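Post-proline cleaving enzyme (PDB 4HVT) probably hydrolyses short peptides on the carboxyl side of proline residues, acting as a serine-type oligopeptidase of the prolyl oligopeptidase family. Local coordinates at residues Ala365-Val370 against Asn396-Met401; Leu411-Asn416 against Pro421-Trp426; Lys461-Leu466 against Pro524-Ser529. All blocks are in the same frame, centred on the assembly; numbering follows the deposited sequence.

Contact 1: Ala365-Val370 against Asn396-Met401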
loop_
_atom_site.group_PDB
_atom_site.type_symbol
_atom_site.label_atom_id
_atom_site.label_comp_id
_atom_site.label_asym_id
_atom_site.label_seq_id
_atom_site.Cartn_x
_atom_site.Cartn_y
_atom_site.Cartn_z
ATOM N N ALA A 365 -15.821 -7.316 5.783
ATOM C CA ALA A 365 -14.645 -7.638 6.558
ATOM C C ALA A 365 -14.341 -6.481 7.493
ATOM O O ALA A 365 -14.298 -5.303 7.082
ATOM C CB ALA A 365 -13.481 -7.956 5.655
ATOM N N THR A 366 -14.150 -6.784 8.759
ATOM C CA THR A 366 -13.809 -5.809 9.807
ATOM C C THR A 366 -12.658 -6.326 10.678
ATOM O O THR A 366 -12.176 -7.429 10.484
ATOM C CB THR A 366 -15.014 -5.511 10.736
ATOM O OG1 THR A 366 -15.460 -6.708 11.450
ATOM C CG2 THR A 366 -16.209 -4.982 9.922
ATOM N N TYR A 367 -12.194 -5.505 11.622
ATOM C CA TYR A 367 -11.366 -5.957 12.735
ATOM C C TYR A 367 -12.054 -5.612 14.048
ATOM O O TYR A 367 -12.728 -4.585 14.188
ATOM C CB TYR A 367 -9.994 -5.305 12.750
ATOM C CG TYR A 367 -9.109 -5.626 11.559
ATOM C CD1 TYR A 367 -8.344 -6.808 11.525
ATOM C CD2 TYR A 367 -9.048 -4.785 10.456
ATOM C CE1 TYR A 367 -7.550 -7.089 10.442
ATOM C CE2 TYR A 367 -8.251 -5.090 9.370
ATOM C CZ TYR A 367 -7.501 -6.244 9.377
ATOM O OH TYR A 367 -6.705 -6.540 8.276
ATOM N N ASP A 368 -11.900 -6.501 15.001
ATOM C CA ASP A 368 -12.257 -6.261 16.389
ATOM C C ASP A 368 -10.967 -6.450 17.197
ATOM O O ASP A 368 -10.446 -7.571 17.275
ATOM C CB ASP A 368 -13.294 -7.307 16.815
ATOM C CG ASP A 368 -13.721 -7.163 18.253
ATOM O OD1 ASP A 368 -13.252 -6.218 18.914
ATOM O OD2 ASP A 368 -14.578 -7.987 18.733
ATOM N N ASN A 369 -10.427 -5.364 17.750
ATOM C CA ASN A 369 -9.132 -5.408 18.402
ATOM C C ASN A 369 -8.057 -6.008 17.492
ATOM O O ASN A 369 -7.202 -6.767 17.902
ATOM C CB ASN A 369 -9.254 -6.113 19.761
ATOM C CG ASN A 369 -8.212 -5.628 20.739
ATOM O OD1 ASN A 369 -7.667 -4.526 20.601
ATOM N ND2 ASN A 369 -7.926 -6.442 21.746
ATOM N N VAL A 370 -8.067 -5.559 16.237
ATOM C CA VAL A 370 -7.056 -5.934 15.215
ATOM C C VAL A 370 -7.033 -7.427 14.956
ATOM O O VAL A 370 -6.020 -7.965 14.562
ATOM C CB VAL A 370 -5.635 -5.396 15.560
ATOM C CG1 VAL A 370 -4.853 -5.165 14.286
ATOM C CG2 VAL A 370 -5.709 -4.109 16.343
ATOM N N ASN A 396 -6.011 -14.972 16.072
ATOM C CA ASN A 396 -5.443 -13.727 15.528
ATOM C C ASN A 396 -5.525 -13.658 13.981
ATOM O O ASN A 396 -4.645 -13.164 13.280
ATOM C CB ASN A 396 -4.015 -13.539 16.029
ATOM C CG ASN A 396 -3.967 -12.909 17.421
ATOM O OD1 ASN A 396 -3.653 -13.575 18.380
ATOM N ND2 ASN A 396 -4.332 -11.632 17.526
ATOM N N ALA A 397 -6.664 -14.072 13.478
ATOM C CA ALA A 397 -6.895 -14.193 12.042
ATOM C C ALA A 397 -6.747 -12.862 11.293
ATOM O O ALA A 397 -7.094 -11.798 11.808
ATOM C CB ALA A 397 -8.281 -14.742 11.791
ATOM N N ILE A 398 -6.143 -12.953 10.106
ATOM C CA ILE A 398 -6.077 -11.889 9.140
ATOM C C ILE A 398 -6.648 -12.459 7.849
ATOM O O ILE A 398 -6.214 -13.530 7.408
ATOM C CB ILE A 398 -4.590 -11.492 8.918
ATOM C CG1 ILE A 398 -3.958 -11.097 10.243
ATOM C CG2 ILE A 398 -4.445 -10.458 7.816
ATOM C CD1 ILE A 398 -4.518 -9.850 10.869
ATOM N N PHE A 399 -7.601 -11.727 7.278
ATOM C CA PHE A 399 -8.473 -12.111 6.174
ATOM C C PHE A 399 -8.242 -11.282 4.933
ATOM O O PHE A 399 -8.109 -10.064 4.993
ATOM C CB PHE A 399 -9.922 -11.972 6.618
ATOM C CG PHE A 399 -10.951 -12.368 5.589
ATOM C CD1 PHE A 399 -11.410 -13.666 5.509
ATOM C CD2 PHE A 399 -11.526 -11.398 4.765
ATOM C CE1 PHE A 399 -12.402 -14.024 4.569
ATOM C CE2 PHE A 399 -12.518 -11.722 3.864
ATOM C CZ PHE A 399 -12.954 -13.042 3.744
ATOM N N GLY A 400 -8.235 -11.956 3.783
ATOM C CA GLY A 400 -8.213 -11.288 2.516
ATOM C C GLY A 400 -8.991 -12.061 1.499
ATOM O O GLY A 400 -9.295 -13.274 1.699
ATOM N N MET A 401 -9.347 -11.379 0.416
ATOM C CA MET A 401 -10.056 -12.104 -0.649
ATOM C C MET A 401 -10.029 -11.346 -1.977
ATOM O O MET A 401 -9.797 -10.160 -1.992
ATOM C CB MET A 401 -11.496 -12.434 -0.252
ATOM C CG MET A 401 -12.451 -11.236 -0.212
ATOM S SD MET A 401 -14.097 -11.704 0.384
ATOM C CE MET A 401 -14.856 -12.499 -0.936
HETATM O O HOH W 1 -8.116 -8.881 7.497
HETATM O O HOH W 2 -4.851 -10.480 14.807
#

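Contact 2: Leu411-Asn416 against Pro421-Trp426. With EDO (1,2-ethanediol), chain G.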
loop_
_atom_site.group_PDB
_atom_site.type_symbol
_atom_site.label_atom_id
_atom_site.label_comp_id
_atom_site.label_asym_id
_atom_site.label_seq_id
_atom_site.Cartn_x
_atom_site.Cartn_y
_atom_site.Cartn_z
ATOM N N LEU A 411 -11.804 -16.435 -4.145
ATOM C CA LEU A 411 -10.657 -16.962 -3.393
ATOM C C LEU A 411 -10.413 -16.157 -2.152
ATOM O O LEU A 411 -10.293 -14.911 -2.209
ATOM C CB LEU A 411 -9.398 -17.043 -4.228
ATOM C CG LEU A 411 -9.493 -18.025 -5.414
ATOM C CD1 LEU A 411 -8.343 -17.835 -6.369
ATOM C CD2 LEU A 411 -9.569 -19.479 -4.927
ATOM N N ILE A 412 -10.334 -16.860 -1.033
ATOM C CA ILE A 412 -10.212 -16.256 0.301
ATOM C C ILE A 412 -8.839 -16.654 0.833
ATOM O O ILE A 412 -8.446 -17.808 0.648
ATOM C CB ILE A 412 -11.345 -16.772 1.242
ATOM C CG1 ILE A 412 -12.678 -15.949 1.094
ATOM C CG2 ILE A 412 -10.960 -16.652 2.694
ATOM C CD1 ILE A 412 -13.179 -15.905 -0.267
ATOM N N THR A 413 -8.145 -15.732 1.501
ATOM C CA THR A 413 -6.994 -16.133 2.303
ATOM C C THR A 413 -7.279 -15.929 3.785
ATOM O O THR A 413 -7.912 -14.918 4.165
ATOM C CB THR A 413 -5.703 -15.424 1.893
ATOM O OG1 THR A 413 -5.847 -13.989 2.000
ATOM C CG2 THR A 413 -5.377 -15.793 0.496
ATOM N N ILE A 414 -6.774 -16.827 4.637
ATOM C CA ILE A 414 -6.776 -16.624 6.086
ATOM C C ILE A 414 -5.366 -17.016 6.556
ATOM O O ILE A 414 -4.779 -18.019 6.073
ATOM C CB ILE A 414 -7.845 -17.418 6.865
ATOM C CG1 ILE A 414 -9.235 -17.326 6.227
ATOM C CG2 ILE A 414 -7.967 -16.948 8.295
ATOM C CD1 ILE A 414 -10.285 -18.255 6.760
ATOM N N GLU A 415 -4.843 -16.234 7.480
ATOM C CA GLU A 415 -3.486 -16.403 7.999
ATOM C C GLU A 415 -3.395 -15.757 9.374
ATOM O O GLU A 415 -4.345 -15.089 9.850
ATOM C CB GLU A 415 -2.470 -15.696 7.097
ATOM C CG GLU A 415 -2.546 -14.160 7.138
ATOM C CD GLU A 415 -1.868 -13.578 5.938
ATOM O OE1 GLU A 415 -0.699 -13.141 6.019
ATOM O OE2 GLU A 415 -2.496 -13.574 4.839
ATOM N N ASN A 416 -2.228 -15.951 10.017
ATOM C CA ASN A 416 -1.866 -15.101 11.134
ATOM C C ASN A 416 -0.362 -14.934 11.114
ATOM O O ASN A 416 0.313 -15.376 10.223
ATOM C CB ASN A 416 -2.468 -15.593 12.491
ATOM C CG ASN A 416 -1.745 -16.785 13.101
ATOM O OD1 ASN A 416 -0.571 -16.992 12.823
ATOM N ND2 ASN A 416 -2.442 -17.568 13.969
ATOM N N PRO A 421 -0.499 -18.528 5.195
ATOM C CA PRO A 421 -1.830 -18.378 4.630
ATOM C C PRO A 421 -2.306 -19.646 3.980
ATOM O O PRO A 421 -1.510 -20.409 3.356
ATOM C CB PRO A 421 -1.680 -17.271 3.589
ATOM C CG PRO A 421 -0.430 -16.530 4.032
ATOM C CD PRO A 421 0.466 -17.588 4.610
ATOM N N THR A 422 -3.593 -19.929 4.202
ATOM C CA THR A 422 -4.319 -20.957 3.465
ATOM C C THR A 422 -5.232 -20.254 2.476
ATOM O O THR A 422 -5.830 -19.199 2.793
ATOM C CB THR A 422 -5.160 -21.835 4.391
ATOM O OG1 THR A 422 -4.313 -22.574 5.283
ATOM C CG2 THR A 422 -6.013 -22.873 3.602
ATOM N N ILE A 423 -5.338 -20.811 1.267
ATOM C CA ILE A 423 -6.285 -20.255 0.244
ATOM C C ILE A 423 -7.490 -21.168 0.203
ATOM O O ILE A 423 -7.359 -22.418 0.128
ATOM C CB ILE A 423 -5.688 -20.201 -1.163
ATOM C CG1 ILE A 423 -4.302 -19.523 -1.146
ATOM C CG2 ILE A 423 -6.650 -19.478 -2.140
ATOM C CD1 ILE A 423 -3.654 -19.403 -2.515
ATOM N N TYR A 424 -8.675 -20.557 0.301
ATOM C CA TYR A 424 -9.924 -21.240 0.263
ATOM C C TYR A 424 -10.760 -20.811 -0.925
ATOM O O TYR A 424 -10.693 -19.646 -1.308
ATOM C CB TYR A 424 -10.723 -20.986 1.526
ATOM C CG TYR A 424 -10.047 -21.224 2.821
ATOM C CD1 TYR A 424 -9.152 -20.302 3.350
ATOM C CD2 TYR A 424 -10.326 -22.374 3.580
ATOM C CE1 TYR A 424 -8.566 -20.524 4.583
ATOM C CE2 TYR A 424 -9.738 -22.576 4.775
ATOM C CZ TYR A 424 -8.833 -21.678 5.268
ATOM O OH TYR A 424 -8.224 -21.907 6.517
ATOM N N LEU A 425 -11.499 -21.757 -1.516
ATOM C CA LEU A 425 -12.440 -21.476 -2.546
ATOM C C LEU A 425 -13.792 -21.273 -1.894
ATOM O O LEU A 425 -14.293 -22.127 -1.165
ATOM C CB LEU A 425 -12.541 -22.617 -3.524
ATOM C CG LEU A 425 -13.504 -22.485 -4.708
ATOM C CD1 LEU A 425 -13.042 -21.373 -5.664
ATOM C CD2 LEU A 425 -13.586 -23.823 -5.432
ATOM N N TRP A 426 -14.409 -20.138 -2.175
ATOM C CA TRP A 426 -15.807 -19.947 -1.817
ATOM C C TRP A 426 -16.646 -20.533 -2.924
ATOM O O TRP A 426 -16.622 -20.059 -4.044
ATOM C CB TRP A 426 -16.092 -18.440 -1.657
ATOM C CG TRP A 426 -17.527 -18.071 -1.334
ATOM C CD1 TRP A 426 -18.455 -17.576 -2.237
ATOM C CD2 TRP A 426 -18.187 -18.097 -0.059
ATOM N NE1 TRP A 426 -19.643 -17.294 -1.586
ATOM C CE2 TRP A 426 -19.523 -17.624 -0.268
ATOM C CE3 TRP A 426 -17.809 -18.503 1.227
ATOM C CZ2 TRP A 426 -20.441 -17.478 0.784
ATOM C CZ3 TRP A 426 -18.714 -18.382 2.260
ATOM C CH2 TRP A 426 -20.036 -17.868 2.030
HETATM C C1 EDO G . -1.802 -13.163 0.365
HETATM O O1 EDO G . -1.874 -11.761 0.133
HETATM C C2 EDO G . -1.539 -13.478 1.826
HETATM O O2 EDO G . -1.996 -12.412 2.642
#

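Contact 3: Lys461-Leu466 against Pro524-Ser529. With EDO (1,2-ethanediol), chain D.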
loop_
_atom_site.group_PDB
_atom_site.type_symbol
_atom_site.label_atom_id
_atom_site.label_comp_id
_atom_site.label_asym_id
_atom_site.label_seq_id
_atom_site.Cartn_x
_atom_site.Cartn_y
_atom_site.Cartn_z
ATOM N N LYS A 461 -4.135 2.836 25.789
ATOM C CA LYS A 461 -3.547 1.563 25.430
ATOM C C LYS A 461 -3.262 1.403 23.945
ATOM O O LYS A 461 -4.141 1.586 23.087
ATOM C CB LYS A 461 -4.411 0.396 25.908
ATOM C CG LYS A 461 -4.906 0.435 27.347
ATOM C CD LYS A 461 -3.808 0.488 28.368
ATOM C CE LYS A 461 -4.439 0.406 29.764
ATOM N NZ LYS A 461 -3.489 0.700 30.847
ATOM N N ILE A 462 -2.042 0.959 23.651
ATOM C CA ILE A 462 -1.541 0.841 22.307
ATOM C C ILE A 462 -1.281 -0.634 22.081
ATOM O O ILE A 462 -0.455 -1.216 22.759
ATOM C CB ILE A 462 -0.178 1.611 22.152
ATOM C CG1 ILE A 462 -0.312 3.073 22.625
ATOM C CG2 ILE A 462 0.350 1.544 20.726
ATOM C CD1 ILE A 462 -1.421 3.897 22.009
ATOM N N PRO A 463 -1.971 -1.231 21.109
ATOM C CA PRO A 463 -1.726 -2.630 20.815
ATOM C C PRO A 463 -0.358 -2.835 20.215
ATOM O O PRO A 463 0.153 -1.980 19.482
ATOM C CB PRO A 463 -2.752 -2.970 19.733
ATOM C CG PRO A 463 -3.760 -1.897 19.774
ATOM C CD PRO A 463 -3.022 -0.667 20.258
ATOM N N TYR A 464 0.220 -3.984 20.503
ATOM C CA TYR A 464 1.331 -4.462 19.741
ATOM C C TYR A 464 1.343 -5.997 19.687
ATOM O O TYR A 464 0.791 -6.673 20.562
ATOM C CB TYR A 464 2.678 -3.926 20.251
ATOM C CG TYR A 464 3.150 -4.340 21.631
ATOM C CD1 TYR A 464 2.744 -3.636 22.779
ATOM C CD2 TYR A 464 4.041 -5.363 21.788
ATOM C CE1 TYR A 464 3.212 -3.958 24.059
ATOM C CE2 TYR A 464 4.518 -5.685 23.048
ATOM C CZ TYR A 464 4.120 -4.979 24.185
ATOM O OH TYR A 464 4.616 -5.410 25.433
ATOM N N PHE A 465 1.953 -6.492 18.626
ATOM C CA PHE A 465 2.108 -7.900 18.310
ATOM C C PHE A 465 3.559 -8.335 18.463
ATOM O O PHE A 465 4.497 -7.743 17.869
ATOM C CB PHE A 465 1.557 -8.197 16.938
ATOM C CG PHE A 465 0.081 -8.019 16.873
ATOM C CD1 PHE A 465 -0.775 -9.056 17.180
ATOM C CD2 PHE A 465 -0.458 -6.789 16.565
ATOM C CE1 PHE A 465 -2.169 -8.874 17.150
ATOM C CE2 PHE A 465 -1.801 -6.568 16.570
ATOM C CZ PHE A 465 -2.695 -7.626 16.808
ATOM N N LEU A 466 3.738 -9.349 19.301
ATOM C CA LEU A 466 5.033 -9.833 19.657
ATOM C C LEU A 466 5.162 -11.288 19.153
ATOM O O LEU A 466 4.298 -12.124 19.469
ATOM C CB LEU A 466 5.135 -9.818 21.173
ATOM C CG LEU A 466 6.352 -10.486 21.772
ATOM C CD1 LEU A 466 7.680 -9.814 21.439
ATOM C CD2 LEU A 466 6.170 -10.565 23.295
ATOM N N PRO A 524 -11.335 6.300 12.510
ATOM C CA PRO A 524 -10.829 7.629 12.192
ATOM C C PRO A 524 -10.267 8.420 13.386
ATOM O O PRO A 524 -9.297 9.172 13.229
ATOM C CB PRO A 524 -12.042 8.334 11.590
ATOM C CG PRO A 524 -13.225 7.429 11.715
ATOM C CD PRO A 524 -12.727 6.061 12.080
ATOM N N GLU A 525 -10.795 8.178 14.576
ATOM C CA GLU A 525 -10.287 8.879 15.763
ATOM C C GLU A 525 -8.849 8.449 16.075
ATOM O O GLU A 525 -8.058 9.212 16.626
ATOM C CB GLU A 525 -11.151 8.593 16.983
ATOM N N TRP A 526 -8.520 7.191 15.820
ATOM C CA TRP A 526 -7.167 6.677 16.047
ATOM C C TRP A 526 -6.163 7.420 15.185
ATOM O O TRP A 526 -5.068 7.743 15.635
ATOM C CB TRP A 526 -7.116 5.167 15.751
ATOM C CG TRP A 526 -5.978 4.404 16.369
ATOM C CD1 TRP A 526 -4.979 3.771 15.720
ATOM C CD2 TRP A 526 -5.759 4.184 17.741
ATOM N NE1 TRP A 526 -4.136 3.171 16.601
ATOM C CE2 TRP A 526 -4.583 3.421 17.864
ATOM C CE3 TRP A 526 -6.448 4.560 18.904
ATOM C CZ2 TRP A 526 -4.106 2.980 19.096
ATOM C CZ3 TRP A 526 -5.943 4.157 20.131
ATOM C CH2 TRP A 526 -4.785 3.379 20.214
ATOM N N HIS A 527 -6.601 7.802 13.985
ATOM C CA HIS A 527 -5.803 8.594 13.051
ATOM C C HIS A 527 -5.709 10.057 13.491
ATOM O O HIS A 527 -4.607 10.645 13.617
ATOM C CB HIS A 527 -6.403 8.479 11.658
ATOM C CG HIS A 527 -5.780 9.413 10.671
ATOM N ND1 HIS A 527 -6.534 10.183 9.821
ATOM C CD2 HIS A 527 -4.484 9.781 10.456
ATOM C CE1 HIS A 527 -5.735 10.993 9.139
ATOM N NE2 HIS A 527 -4.488 10.747 9.479
ATOM N N LYS A 528 -6.875 10.647 13.678
ATOM C CA LYS A 528 -6.997 12.094 13.990
ATOM C C LYS A 528 -6.214 12.447 15.247
ATOM O O LYS A 528 -5.683 13.574 15.349
ATOM C CB LYS A 528 -8.481 12.454 14.149
ATOM C CG LYS A 528 -9.228 12.505 12.825
ATOM C CD LYS A 528 -10.733 12.664 13.029
ATOM C CE LYS A 528 -11.540 12.243 11.809
ATOM N NZ LYS A 528 -12.940 12.769 11.909
ATOM N N SER A 529 -6.108 11.495 16.190
ATOM C CA SER A 529 -5.360 11.679 17.416
ATOM C C SER A 529 -3.871 12.032 17.266
ATOM O O SER A 529 -3.276 12.568 18.216
ATOM C CB SER A 529 -5.459 10.404 18.283
ATOM O OG SER A 529 -6.769 10.439 18.869
HETATM C C1 EDO D . -7.163 -0.342 22.691
HETATM O O1 EDO D . -8.251 -0.480 23.623
HETATM C C2 EDO D . -7.138 1.067 22.141
HETATM O O2 EDO D . -6.853 1.992 23.183
#

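Contact 1: Ala365-Val370 against Asn396-Met401
Val370 and Asn396 meet through one water whose oxygen is gripped from three directions. It donates to Val370 O at 2.8 Å, accepts from Asn396 ND2 at 3.0 Å, and gives a weak bond to Asn396 O. No direct hydrogen bond joins 365-370 to 396-401, so this water carries the polar link at that end. Asn396 ND2 also donates to Gln451 OE1, and Gln451 NE2 in turn reaches Asn369 O, so a side chain of strand 447-455 ties both loops together. A second water works further along: Tyr367 OH lies 2.8 Å from it, and Phe399 N donates to it at 2.9 Å.

The absence of direct bonds fits the fold. Strands 362-368 and 398-402 belong to different antiparallel sheets, successive blades of the beta-propeller, and the nearest CA pair, Ala365 and Phe399, is 7.6 Å apart, too far for strand pairing. The blades are instead packed by side chains. CD1 of Ile398 comes to the rim of the Tyr367 ring near its plane, 4.1 Å from CE1, the two side chains running obliquely to each other. Tyr367 holds CG beside its backbone N (chi1 -64°), which brings the outer part of the ring up to Ile398 and its hydroxyl to the water. Beyond it Ala365 CB meets Phe399 CD2 at 4.1 Å, at a slant to the ring. With CG turned opposite its own nitrogen (chi1 -179°), the Phe399 ring also packs on Ala372 and Val374 of strand 371-380.

Contact 2: Leu411-Asn416 against Pro421-Trp426
The Tyr424 ring, placed by a CG opposite its carbonyl carbon (chi1 -52°), lies across Ile412 and Ile414, both of which its side chain crosses at about a right angle. Thr422 CG2 sits over one face, 3.5 Å above the plane and offset toward the rim. Ile412 O is in plane at the edge, and Ile414 CD1 approaches obliquely, 3.6 Å from Tyr424 CE1. Ile412 CG2 touches CD1 of the same ring, while Ile412 CD1 lies against Trp426 CB, the two side chains side by side and pointing the same way. The Trp426 indole stacks edge-to-face with Phe363 of the preceding blade.

The backbones are fixed by two reciprocal pairs of hydrogen bonds. Ile412 N to Tyr424 O and Tyr424 N to Ile412 O both measure 2.8 Å and are almost straight, the second at 172°. Ile414 N to Thr422 O is longer, 3.1 Å. On the other face of the sheet Leu411 CD2 touches Ile423 CG2 and Leu425 CD1, each at 4.0 Å.

Near the turn, Glu415 packs CB and its carboxylate on the Pro421 ring, OE2 lying 3.7 Å from CG. OE2 accepts from O2 of an ethanediol, probably from crystallisation, at 2.5 Å, and OE1 from Phe496 N. The strand directions differ by 146°, a twisted antiparallel beta hairpin: the second and third strands of a four-stranded propeller blade.

Contact 3: Lys461-Leu466 against Pro524-Ser529
This is a small, partly buried contact in which one aromatic side chain, Trp526, bridges from the short helix 524-528 to the start of strand 461-469 in the large mixed sheet. Its small size shows in the numbers: 106 Å² is buried, and the segment axes pass 12.9 Å apart, so the backbones themselves stay distant. Trp526 turns CG away from its backbone N (chi1 -160°) and presents the six-membered ring to the strand. Lys461 O meets the ring at its edge, near the plane, 3.4 Å from CH2. Ile462 CD1 touches CH2 at 3.8 Å and Pro463 CD touches CZ2 at 4.0 Å, both obliquely. An ethanediol, probably from the crystallisation liquor, donates from O2 to Lys461 O at 2.7 Å and brings its C2 obliquely to CH2 of the ring. The far side of the indole is held as well, since NE1 donates to Asn515 O.

Within 524-529, Glu525 O accepts from Ser529 N and, at 2.9 Å, from Ser529 OG, the two donors arriving from opposite faces of the carbonyl plane. Next to Trp526, His527 bonds to Glu610 and to Arg307 of the propeller. The strand belongs to the eight-stranded mixed sheet of an alpha/beta-hydrolase fold.

Contacts 1 and 2 are buried and share a blade: strands 398-402 and 410-415 are neighbours in one sheet, with Gly400 O 2.7 Å from Thr413 N, a probable hydrogen bond. Their chemistry nevertheless differs. Contact 2 is a strand pairing within that blade, rich in direct backbone bonds and burying 530 Å²; contact 1 joins it to the preceding blade by apolar packing and waters, with 190 Å². Contact 3 lies in the hydrolase part, is only partly buried and rests on one indole. It still meets the propeller: Phe465 packs against Val370 and Asn396 of contact 1, whereas contact 2, about 8 Å away at the nearest atoms, does not touch it.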